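Local coordinates for protein annexin A8 (Homo sapiens, PDB 1W45) that binds calcium and phospholipid membranes as an annexin and acts as an indirect inhibitor of the thromboplastin-specific complex in blood coagulation, at residues P94-A99 and Y135-G140; S142-I147 and L162-R167; D168-F173 and T207-H212; N279-S284 and L320-S325. The protein carries 1 engineered substitution. One frame throughout, in Å; residues are numbered along the deposited sequence.

Contact 1 of 4, residues P94-A99 and Y135-G140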
# COMPACT_ATOMS: atom_id res chain seq x y z
N PRO A 94 2.46 0.57 11.88
CA PRO A 94 2.62 1.15 10.56
C PRO A 94 3.87 0.80 9.75
O PRO A 94 3.79 0.82 8.54
CB PRO A 94 2.60 2.66 10.82
CG PRO A 94 2.42 2.83 12.26
CD PRO A 94 1.90 1.55 12.82
N TYR A 95 5.03 0.53 10.31
CA TYR A 95 6.06 0.33 9.27
C TYR A 95 6.51 -1.09 9.04
O TYR A 95 6.86 -1.46 7.93
CB TYR A 95 7.19 1.37 9.35
CG TYR A 95 6.59 2.74 9.15
CD1 TYR A 95 5.93 3.06 7.96
CD2 TYR A 95 6.61 3.69 10.17
CE1 TYR A 95 5.34 4.31 7.78
CE2 TYR A 95 6.03 4.93 10.00
CZ TYR A 95 5.41 5.23 8.79
OH TYR A 95 4.83 6.47 8.62
N ARG A 96 6.43 -1.85 10.12
CA ARG A 96 6.63 -3.27 10.13
C ARG A 96 5.61 -3.97 9.25
O ARG A 96 5.92 -4.99 8.66
CB ARG A 96 6.52 -3.80 11.57
CG ARG A 96 7.03 -2.83 12.66
CD ARG A 96 7.59 -3.52 13.92
NE ARG A 96 8.93 -4.06 13.67
CZ ARG A 96 10.06 -3.33 13.66
NH1 ARG A 96 10.03 -2.01 13.89
NH2 ARG A 96 11.23 -3.92 13.43
N TYR A 97 4.39 -3.43 9.16
CA TYR A 97 3.36 -4.00 8.30
C TYR A 97 3.78 -4.10 6.83
O TYR A 97 3.72 -5.18 6.26
CB TYR A 97 2.03 -3.24 8.40
CG TYR A 97 0.98 -3.90 7.54
CD1 TYR A 97 0.74 -5.27 7.65
CD2 TYR A 97 0.25 -3.17 6.62
CE1 TYR A 97 -0.20 -5.90 6.87
CE2 TYR A 97 -0.73 -3.81 5.82
CZ TYR A 97 -0.93 -5.18 5.95
OH TYR A 97 -1.85 -5.85 5.18
N GLU A 98 4.20 -2.98 6.23
CA GLU A 98 4.69 -3.00 4.84
C GLU A 98 5.93 -3.90 4.69
O GLU A 98 6.04 -4.64 3.71
CB GLU A 98 5.03 -1.60 4.35
CG GLU A 98 3.86 -0.70 3.98
CD GLU A 98 3.30 0.08 5.16
OE1 GLU A 98 2.44 0.96 4.92
OE2 GLU A 98 3.68 -0.17 6.31
N ALA A 99 6.84 -3.83 5.66
CA ALA A 99 8.05 -4.67 5.66
C ALA A 99 7.70 -6.15 5.56
O ALA A 99 8.36 -6.92 4.87
CB ALA A 99 8.89 -4.39 6.90
N TYR A 135 12.26 -3.62 8.10
CA TYR A 135 12.61 -4.85 7.39
C TYR A 135 13.85 -5.51 7.97
O TYR A 135 13.85 -6.71 8.22
CB TYR A 135 12.84 -4.58 5.90
CG TYR A 135 12.88 -5.83 5.05
CD1 TYR A 135 14.10 -6.42 4.69
CD2 TYR A 135 11.70 -6.42 4.59
CE1 TYR A 135 14.13 -7.57 3.89
CE2 TYR A 135 11.73 -7.57 3.81
CZ TYR A 135 12.94 -8.13 3.46
OH TYR A 135 12.96 -9.26 2.68
N GLU A 136 14.90 -4.71 8.16
CA GLU A 136 16.21 -5.19 8.59
C GLU A 136 16.14 -5.78 9.99
O GLU A 136 16.66 -6.86 10.24
CB GLU A 136 17.25 -4.07 8.52
CG GLU A 136 18.64 -4.54 8.11
CD GLU A 136 19.53 -3.43 7.54
OE1 GLU A 136 20.77 -3.48 7.74
OE2 GLU A 136 19.01 -2.50 6.87
N GLU A 137 15.43 -5.10 10.89
CA GLU A 137 15.27 -5.56 12.27
C GLU A 137 14.44 -6.82 12.42
O GLU A 137 14.70 -7.63 13.31
CB GLU A 137 14.63 -4.47 13.13
CG GLU A 137 15.59 -3.40 13.59
CD GLU A 137 14.89 -2.20 14.21
OE1 GLU A 137 15.50 -1.10 14.21
OE2 GLU A 137 13.72 -2.35 14.67
N ASP A 138 13.44 -6.98 11.56
CA ASP A 138 12.55 -8.12 11.71
C ASP A 138 13.01 -9.34 10.96
O ASP A 138 12.72 -10.46 11.36
CB ASP A 138 11.12 -7.77 11.31
CG ASP A 138 10.55 -6.68 12.16
OD1 ASP A 138 9.62 -5.99 11.69
OD2 ASP A 138 10.97 -6.42 13.31
N TYR A 139 13.73 -9.13 9.86
CA TYR A 139 14.02 -10.23 8.95
C TYR A 139 15.49 -10.59 8.78
O TYR A 139 15.80 -11.59 8.14
CB TYR A 139 13.32 -10.00 7.60
CG TYR A 139 11.85 -9.77 7.81
CD1 TYR A 139 11.07 -10.77 8.38
CD2 TYR A 139 11.24 -8.56 7.49
CE1 TYR A 139 9.74 -10.58 8.62
CE2 TYR A 139 9.90 -8.36 7.73
CZ TYR A 139 9.15 -9.39 8.30
OH TYR A 139 7.82 -9.25 8.56
N GLY A 140 16.39 -9.81 9.37
CA GLY A 140 17.81 -10.16 9.35
C GLY A 140 18.61 -9.55 8.20
O GLY A 140 19.71 -9.05 8.41
O HOH W 1 7.78 -6.80 9.76

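Contact 2 of 4, residues S142-I147 and L162-R167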
# COMPACT_ATOMS: atom_id res chain seq x y z
N SER A 142 19.10 -7.13 4.41
CA SER A 142 18.78 -5.85 3.77
C SER A 142 17.71 -5.98 2.68
O SER A 142 17.74 -6.92 1.87
CB SER A 142 20.07 -5.22 3.20
OG SER A 142 19.81 -4.45 2.04
N LEU A 143 16.77 -5.03 2.66
CA LEU A 143 15.66 -5.05 1.70
C LEU A 143 16.16 -4.86 0.28
O LEU A 143 15.69 -5.54 -0.63
CB LEU A 143 14.58 -4.01 2.05
CG LEU A 143 13.41 -3.81 1.07
CD1 LEU A 143 12.56 -5.07 0.88
CD2 LEU A 143 12.55 -2.63 1.48
N GLU A 144 17.10 -3.95 0.10
CA GLU A 144 17.68 -3.66 -1.21
C GLU A 144 18.39 -4.87 -1.83
O GLU A 144 18.20 -5.16 -3.00
CB GLU A 144 18.63 -2.46 -1.12
CG GLU A 144 19.08 -1.89 -2.45
CD GLU A 144 20.21 -0.87 -2.30
OE1 GLU A 144 20.99 -0.71 -3.26
OE2 GLU A 144 20.34 -0.24 -1.23
N GLU A 145 19.17 -5.59 -1.02
CA GLU A 145 19.86 -6.82 -1.47
C GLU A 145 18.92 -7.95 -1.87
O GLU A 145 19.17 -8.65 -2.87
CB GLU A 145 20.79 -7.34 -0.39
CG GLU A 145 21.96 -6.44 -0.06
CD GLU A 145 22.80 -7.02 1.06
OE1 GLU A 145 23.87 -6.46 1.36
OE2 GLU A 145 22.38 -8.05 1.65
N ASP A 146 17.88 -8.16 -1.07
CA ASP A 146 16.85 -9.16 -1.37
C ASP A 146 16.15 -8.86 -2.69
O ASP A 146 15.96 -9.77 -3.52
CB ASP A 146 15.82 -9.26 -0.24
CG ASP A 146 16.36 -9.92 1.03
OD1 ASP A 146 17.56 -10.27 1.09
OD2 ASP A 146 15.62 -10.14 2.02
N ILE A 147 15.75 -7.60 -2.88
CA ILE A 147 15.21 -7.10 -4.15
C ILE A 147 16.20 -7.42 -5.26
O ILE A 147 15.81 -7.93 -6.30
CB ILE A 147 14.94 -5.55 -4.09
CG1 ILE A 147 13.90 -5.18 -3.02
CG2 ILE A 147 14.58 -4.98 -5.48
CD1 ILE A 147 12.47 -5.33 -3.42
N LEU A 162 14.06 3.42 -6.77
CA LEU A 162 12.94 3.89 -5.97
C LEU A 162 13.26 3.79 -4.48
O LEU A 162 12.77 4.59 -3.68
CB LEU A 162 11.63 3.19 -6.34
CG LEU A 162 10.91 3.77 -7.56
CD1 LEU A 162 9.76 2.88 -7.97
CD2 LEU A 162 10.40 5.18 -7.31
N LEU A 163 14.12 2.83 -4.12
CA LEU A 163 14.65 2.70 -2.76
C LEU A 163 15.63 3.81 -2.36
O LEU A 163 15.58 4.30 -1.23
CB LEU A 163 15.33 1.34 -2.58
CG LEU A 163 14.78 0.29 -1.61
CD1 LEU A 163 13.30 0.47 -1.30
CD2 LEU A 163 15.07 -1.10 -2.15
N GLN A 164 16.51 4.18 -3.28
CA GLN A 164 17.55 5.20 -3.05
C GLN A 164 17.05 6.48 -2.35
O GLN A 164 17.72 7.01 -1.46
CB GLN A 164 18.27 5.54 -4.37
CG GLN A 164 19.73 5.05 -4.48
CD GLN A 164 19.96 3.62 -3.98
OE1 GLN A 164 19.29 3.15 -3.06
NE2 GLN A 164 20.94 2.93 -4.58
N GLY A 165 15.87 6.95 -2.76
CA GLY A 165 15.28 8.13 -2.15
C GLY A 165 15.57 9.45 -2.88
O GLY A 165 16.60 10.10 -2.65
N SER A 166 14.66 9.82 -3.79
CA SER A 166 14.54 11.23 -4.24
C SER A 166 13.22 11.35 -5.03
O SER A 166 13.21 11.53 -6.26
CB SER A 166 15.77 11.75 -5.03
OG SER A 166 16.53 10.68 -5.57
N ARG A 167 12.13 11.20 -4.29
CA ARG A 167 10.78 11.48 -4.77
C ARG A 167 10.30 12.66 -3.91
O ARG A 167 9.45 13.47 -4.32
CB ARG A 167 9.87 10.25 -4.60
CG ARG A 167 8.87 9.99 -5.74
CD ARG A 167 7.58 9.24 -5.32
NE ARG A 167 6.71 10.09 -4.49
CZ ARG A 167 5.45 9.81 -4.14
NH1 ARG A 167 4.86 8.68 -4.54
NH2 ARG A 167 4.77 10.67 -3.38

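Contact 3 of 4, residues D168-F173 and T207-H212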
# COMPACT_ATOMS: atom_id res chain seq x y z
N ASP A 168 10.90 12.76 -2.71
CA ASP A 168 10.59 13.75 -1.67
C ASP A 168 11.87 14.34 -1.03
O ASP A 168 11.81 15.02 0.00
CB ASP A 168 9.69 13.12 -0.59
CG ASP A 168 8.39 12.55 -1.15
OD1 ASP A 168 8.39 11.36 -1.54
OD2 ASP A 168 7.33 13.21 -1.25
N ASP A 169 13.01 14.07 -1.66
CA ASP A 169 14.33 14.56 -1.23
C ASP A 169 14.76 15.73 -2.12
O ASP A 169 15.62 16.55 -1.75
CB ASP A 169 15.35 13.41 -1.30
CG ASP A 169 16.72 13.78 -0.76
OD1 ASP A 169 17.67 13.02 -1.04
OD2 ASP A 169 16.96 14.78 -0.05
N VAL A 170 14.13 15.80 -3.29
CA VAL A 170 14.35 16.87 -4.26
C VAL A 170 13.62 18.16 -3.80
O VAL A 170 12.68 18.10 -3.00
CB VAL A 170 13.92 16.42 -5.69
CG1 VAL A 170 14.02 17.56 -6.71
CG2 VAL A 170 14.77 15.23 -6.14
N SER A 171 14.08 19.30 -4.33
CA SER A 171 13.62 20.63 -3.93
C SER A 171 12.15 20.96 -4.22
O SER A 171 11.59 21.89 -3.64
CB SER A 171 14.49 21.70 -4.59
OG SER A 171 14.23 22.97 -4.04
N SER A 172 11.54 20.22 -5.14
CA SER A 172 10.10 20.34 -5.42
C SER A 172 9.59 21.71 -5.92
O SER A 172 8.38 21.93 -5.98
CB SER A 172 9.27 19.87 -4.21
OG SER A 172 9.03 20.94 -3.31
N PHE A 173 10.49 22.63 -6.28
CA PHE A 173 10.08 23.72 -7.18
C PHE A 173 10.68 23.56 -8.58
O PHE A 173 11.85 23.21 -8.74
CB PHE A 173 10.23 25.14 -6.60
CG PHE A 173 11.50 25.40 -5.83
CD1 PHE A 173 12.73 25.53 -6.48
CD2 PHE A 173 11.46 25.59 -4.44
CE1 PHE A 173 13.91 25.80 -5.77
CE2 PHE A 173 12.63 25.85 -3.72
CZ PHE A 173 13.85 25.97 -4.38
N THR A 207 14.18 9.86 -10.34
CA THR A 207 15.04 10.88 -9.71
C THR A 207 14.46 12.29 -9.64
O THR A 207 14.94 13.13 -8.86
CB THR A 207 16.50 10.93 -10.29
OG1 THR A 207 16.49 11.46 -11.62
CG2 THR A 207 17.10 9.52 -10.45
N ARG A 208 13.43 12.56 -10.43
CA ARG A 208 12.78 13.88 -10.40
C ARG A 208 11.67 13.88 -9.37
O ARG A 208 11.15 12.83 -9.00
CB ARG A 208 12.21 14.25 -11.78
CG ARG A 208 13.24 14.25 -12.91
CD ARG A 208 14.36 15.28 -12.78
NE ARG A 208 15.06 15.49 -14.05
CZ ARG A 208 16.08 14.75 -14.51
NH1 ARG A 208 16.58 13.74 -13.81
NH2 ARG A 208 16.62 15.03 -15.69
N SER A 209 11.30 15.07 -8.90
CA SER A 209 10.24 15.22 -7.93
C SER A 209 8.87 15.10 -8.60
O SER A 209 8.77 15.13 -9.83
CB SER A 209 10.35 16.58 -7.23
OG SER A 209 9.74 17.60 -7.97
N ALA A 210 7.84 14.95 -7.78
CA ALA A 210 6.46 14.85 -8.25
C ALA A 210 5.98 16.11 -8.96
O ALA A 210 5.33 16.01 -10.00
CB ALA A 210 5.52 14.50 -7.09
N THR A 211 6.30 17.27 -8.40
CA THR A 211 5.90 18.57 -8.98
C THR A 211 6.60 18.80 -10.31
O THR A 211 5.99 19.29 -11.26
CB THR A 211 6.20 19.75 -8.02
OG1 THR A 211 5.47 19.58 -6.81
CG2 THR A 211 5.62 21.04 -8.55
N HIS A 212 7.89 18.44 -10.35
CA HIS A 212 8.66 18.46 -11.60
C HIS A 212 8.05 17.51 -12.65
O HIS A 212 7.76 17.92 -13.78
CB HIS A 212 10.12 18.09 -11.33
CG HIS A 212 10.98 18.15 -12.55
ND1 HIS A 212 11.09 17.11 -13.44
CD2 HIS A 212 11.74 19.16 -13.05
CE1 HIS A 212 11.89 17.46 -14.43
NE2 HIS A 212 12.30 18.69 -14.22

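Contact 4 of 4, residues N279-S284 and L320-S325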
# COMPACT_ATOMS: atom_id res chain seq x y z
N ASN A 279 -4.41 -2.63 1.39
CA ASN A 279 -4.72 -1.25 1.06
C ASN A 279 -5.72 -0.60 2.03
O ASN A 279 -5.54 0.54 2.44
CB ASN A 279 -5.16 -1.15 -0.40
CG ASN A 279 -3.97 -1.22 -1.36
OD1 ASN A 279 -3.28 -0.22 -1.58
ND2 ASN A 279 -3.73 -2.41 -1.93
N ILE A 280 -6.75 -1.35 2.41
CA ILE A 280 -7.71 -0.88 3.40
C ILE A 280 -6.97 -0.63 4.72
O ILE A 280 -7.10 0.46 5.32
CB ILE A 280 -8.80 -1.95 3.61
CG1 ILE A 280 -9.63 -2.14 2.33
CG2 ILE A 280 -9.65 -1.64 4.87
CD1 ILE A 280 -11.01 -1.49 2.31
N VAL A 281 -6.19 -1.62 5.15
CA VAL A 281 -5.52 -1.57 6.45
C VAL A 281 -4.48 -0.46 6.50
O VAL A 281 -4.49 0.35 7.43
CB VAL A 281 -4.94 -2.97 6.87
CG1 VAL A 281 -3.94 -2.84 8.02
CG2 VAL A 281 -6.05 -3.95 7.25
N SER A 282 -3.62 -0.36 5.49
CA SER A 282 -2.47 0.55 5.56
C SER A 282 -2.78 2.03 5.31
O SER A 282 -1.98 2.89 5.72
CB SER A 282 -1.33 0.08 4.65
OG SER A 282 -1.70 0.20 3.28
N ARG A 283 -3.90 2.30 4.64
CA ARG A 283 -4.33 3.68 4.31
C ARG A 283 -5.42 4.17 5.26
O ARG A 283 -5.84 5.34 5.20
CB ARG A 283 -4.84 3.76 2.86
CG ARG A 283 -3.84 3.26 1.80
CD ARG A 283 -2.46 3.82 2.00
NE ARG A 283 -2.45 5.22 1.62
CZ ARG A 283 -1.40 6.01 1.67
NH1 ARG A 283 -0.22 5.56 2.12
NH2 ARG A 283 -1.52 7.26 1.26
N SER A 284 -5.87 3.25 6.11
CA SER A 284 -6.87 3.48 7.16
C SER A 284 -6.87 4.81 7.89
O SER A 284 -7.93 5.37 8.13
CB SER A 284 -6.69 2.41 8.22
OG SER A 284 -7.22 1.21 7.77
N LEU A 320 -16.28 -3.99 6.52
CA LEU A 320 -17.34 -2.98 6.62
C LEU A 320 -17.18 -2.08 7.83
O LEU A 320 -17.29 -0.87 7.72
CB LEU A 320 -18.74 -3.64 6.61
CG LEU A 320 -18.95 -4.49 5.35
CD1 LEU A 320 -20.13 -5.44 5.49
CD2 LEU A 320 -19.02 -3.62 4.07
N SER A 321 -16.88 -2.67 8.98
CA SER A 321 -16.63 -1.88 10.19
C SER A 321 -15.40 -0.98 10.01
O SER A 321 -15.41 0.17 10.41
CB SER A 321 -16.46 -2.83 11.37
OG SER A 321 -16.58 -2.14 12.59
N LEU A 322 -14.35 -1.52 9.39
CA LEU A 322 -13.12 -0.78 9.08
C LEU A 322 -13.35 0.38 8.14
O LEU A 322 -12.94 1.50 8.42
CB LEU A 322 -12.10 -1.70 8.43
CG LEU A 322 -10.85 -2.01 9.21
CD1 LEU A 322 -10.10 -3.04 8.44
CD2 LEU A 322 -10.06 -0.72 9.33
N VAL A 323 -13.97 0.09 7.00
CA VAL A 323 -14.32 1.11 6.01
C VAL A 323 -15.19 2.21 6.61
O VAL A 323 -15.00 3.38 6.29
CB VAL A 323 -15.00 0.48 4.77
CG1 VAL A 323 -15.86 1.48 4.02
CG2 VAL A 323 -13.94 -0.12 3.85
N GLY A 324 -16.12 1.83 7.49
CA GLY A 324 -17.00 2.79 8.15
C GLY A 324 -18.08 3.33 7.23
O GLY A 324 -18.23 2.86 6.09
N SER A 325 -18.82 4.33 7.71
CA SER A 325 -19.94 4.92 6.95
C SER A 325 -19.52 5.27 5.52
O SER A 325 -18.73 6.18 5.29
CB SER A 325 -20.50 6.17 7.67
OG SER A 325 -21.51 6.80 6.88

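Contact 1 of 4, residues P94-A99 and Y135-G140
Arg96 reaches across to two acids, Asp138 and Glu137, and forms a salt-bridge network with them. Its chain bends at chi3 (77°), which turns the guanidinium toward the end of helix 125-139. Arg96 NH2 meets Asp138 OD2 at 2.5 Å, with the oxygen in the guanidinium plane but the nitrogen standing above the carboxylate plane; the two planes are 66° apart. From Arg96 NE, weaker and more bent bonds go to both carboxylate oxygens, OD1 of Asp138 being at 2.8 Å. Arg96 NH2 meets Glu137 OE2 at 3.2 Å, on the anti side of the carboxylate and well out of its plane.

The two helical segments cross at -70° within the second annexin repeat, where helix 125-139 lies across the start of helix 94-107.

One water joins the polar groups: it donates to Arg96 O and Asp138 OD1 and accepts from Tyr139 OH, 2.7 Å from the water oxygen.

Apolar contact centres on Ala99, whose CB is 4.1 Å from Tyr135 CB and 4.2 Å from Tyr139 CE2. Ala99 O lies in plane at the edge of the Tyr135 ring, 3.4 Å from CD2, while Tyr135 OH is hydrogen-bonded to Asp146 OD2. The Tyr139 ring also stacks with His103.

Contact 2 of 4, residues S142-I147 and L162-R167
Glu144 holds CG anti to the backbone N (chi1 -168°) and stays extended beyond it; this lays its CB and CG along Leu163 CD2, the two chains running in opposite directions. The inner part of the glutamate is what touches: Leu163 CD2 lies 3.8 Å from Glu144 CA and 3.9 Å from Glu144 CB. The same methyl comes to 4.3 Å from Ile147 CG1, one turn further along the helix, while the other branch, Leu163 CD1, faces Leu143 CD2 at 4.2 Å. Leu163 spreads its two methyls over three residues of helix 143-150, and Leu120 and Leu128 also pack on it.

At the outer margin Gln164, bent at chi2 (44°), brings its amide back toward the carboxylate of Glu144. The two flat groups cross with their planes 67° apart, and Gln164 NE2 remains 3.9 Å from Glu144 OE1, a loose approach beside solvent.

Each helix has a defined end here. Ser142 is the N-cap of helix 143-150, its OG taking a weak but straight bond from Glu145 N at 3.3 Å. After Gln164 the chain turns out of helix 153-164 through Gly165, which has positive phi. Two consecutive helices joined by a short turn and packed through leucine, isoleucine and the aliphatic stem of a glutamate are what is expected of the closing helix pair of an annexin repeat, here the second.

Contact 3 of 4, residues D168-F173 and T207-H212
Ser172, which lies against Ser209, donates its hydroxyl proton to the carbonyl of the residue before it, with Ser172 OG 2.8 Å from Ser171 O. The bond is strongly bent at the acceptor (C=O...donor angle 103°) and approaches from out of the carbonyl plane, as befits a link between adjacent residues. It turns the polar end of Ser172 back on its own loop, and the part of Ser172 that nears Ser209 OG is CA, at 3.8 Å.

Ser209 OG is itself engaged. It caps helix 210-224 by accepting from His212 N at 3.1 Å, in a nearly straight bond of 166°. With chi1 at 84° the hydroxyl sits between the backbone N and the carbonyl carbon, from where it can bend over the first turn of its helix.

Val170 makes two of the touches, one with each methyl: CG1 packs on Ser209 CB at 3.8 Å, and CG2 lies 3.4 Å from Thr207 O. Further along, Ser172 O faces the side chain of Thr211, nearest at CB, 3.7 Å away. Thr207 OG1 points elsewhere, to Thr203 O, and Arg208 turns away to a salt bridge with Asp182.

The connection between helices 153-164 and 176-189 is therefore laid over the N-terminal end of helix 210-224. Residues 169-173 also touch a crystal neighbour, and their path may owe something to the lattice. The covalent tie nearby is the Cys161-Cys206 disulfide, next to Thr207; the hydroxyl bonds of Ser172 and Ser209 are spent within their own segments, so what passes between the segments is van der Waals contact.

Contact 4 of 4, residues N279-S284 and L320-S325
Ile280 and Val323 make the closest approach of this contact, with Ile280 CD1 3.6 Å from Val323 CG2 as the two side chains cross at a slant. The branches of Ile280 serve different partners. CG1 stands beside the backbone N (chi1 -65°) and carries CD1 to the valine, whereas CG2 is directed at Leu322, 3.9 Å from its CD1. Leu303 covers Ile280 and Val323, and the side chain of Ile280 lies about 7 Å from that of Met266, a calcium-binding residue. The leucine is forked in turn, and its CD2 rests on Ser284 OG at 3.8 Å.

Ser284 brings the one polar side chain that touches the other segment. Its hydroxyl is turned back toward its own helix, where OG is 2.6 Å from Ile280 O and 2.9 Å from Val281 O. Leu86 and Leu90 of helix 81-91 pack on both Val281 and Leu322.

The looser side is quite different. Leu322 CD1 nears Val281 CG2 only at 4.3 Å, and past Val323 the chain leaves the helix at Gly324, with positive phi, and runs outward to the exposed Ser325, so the close packing ends with the helix. Interlocked aliphatic side chains between the second and last helices are in keeping with the hydrophobic core of an annexin repeat, here the fourth.

In the fold
Along the chain the four contacts come in series; none nests within or crosses another. Contact 1 closes a mainly helical loop at the start of the second repeat, and contact 2 closes a shorter one at its end. The two touch where Tyr135 packs on Leu143. The chain runs straight from contact 2 into contact 3, which lays the inter-repeat connection on the third repeat; Ser166 also touches Thr207. Contact 4 then ties helix 273-283 to the last helix of the fourth repeat. Although far along the sequence, it meets contact 1, with Tyr97 packing on Val281 and Ser282, thereby joining the second and fourth repeats.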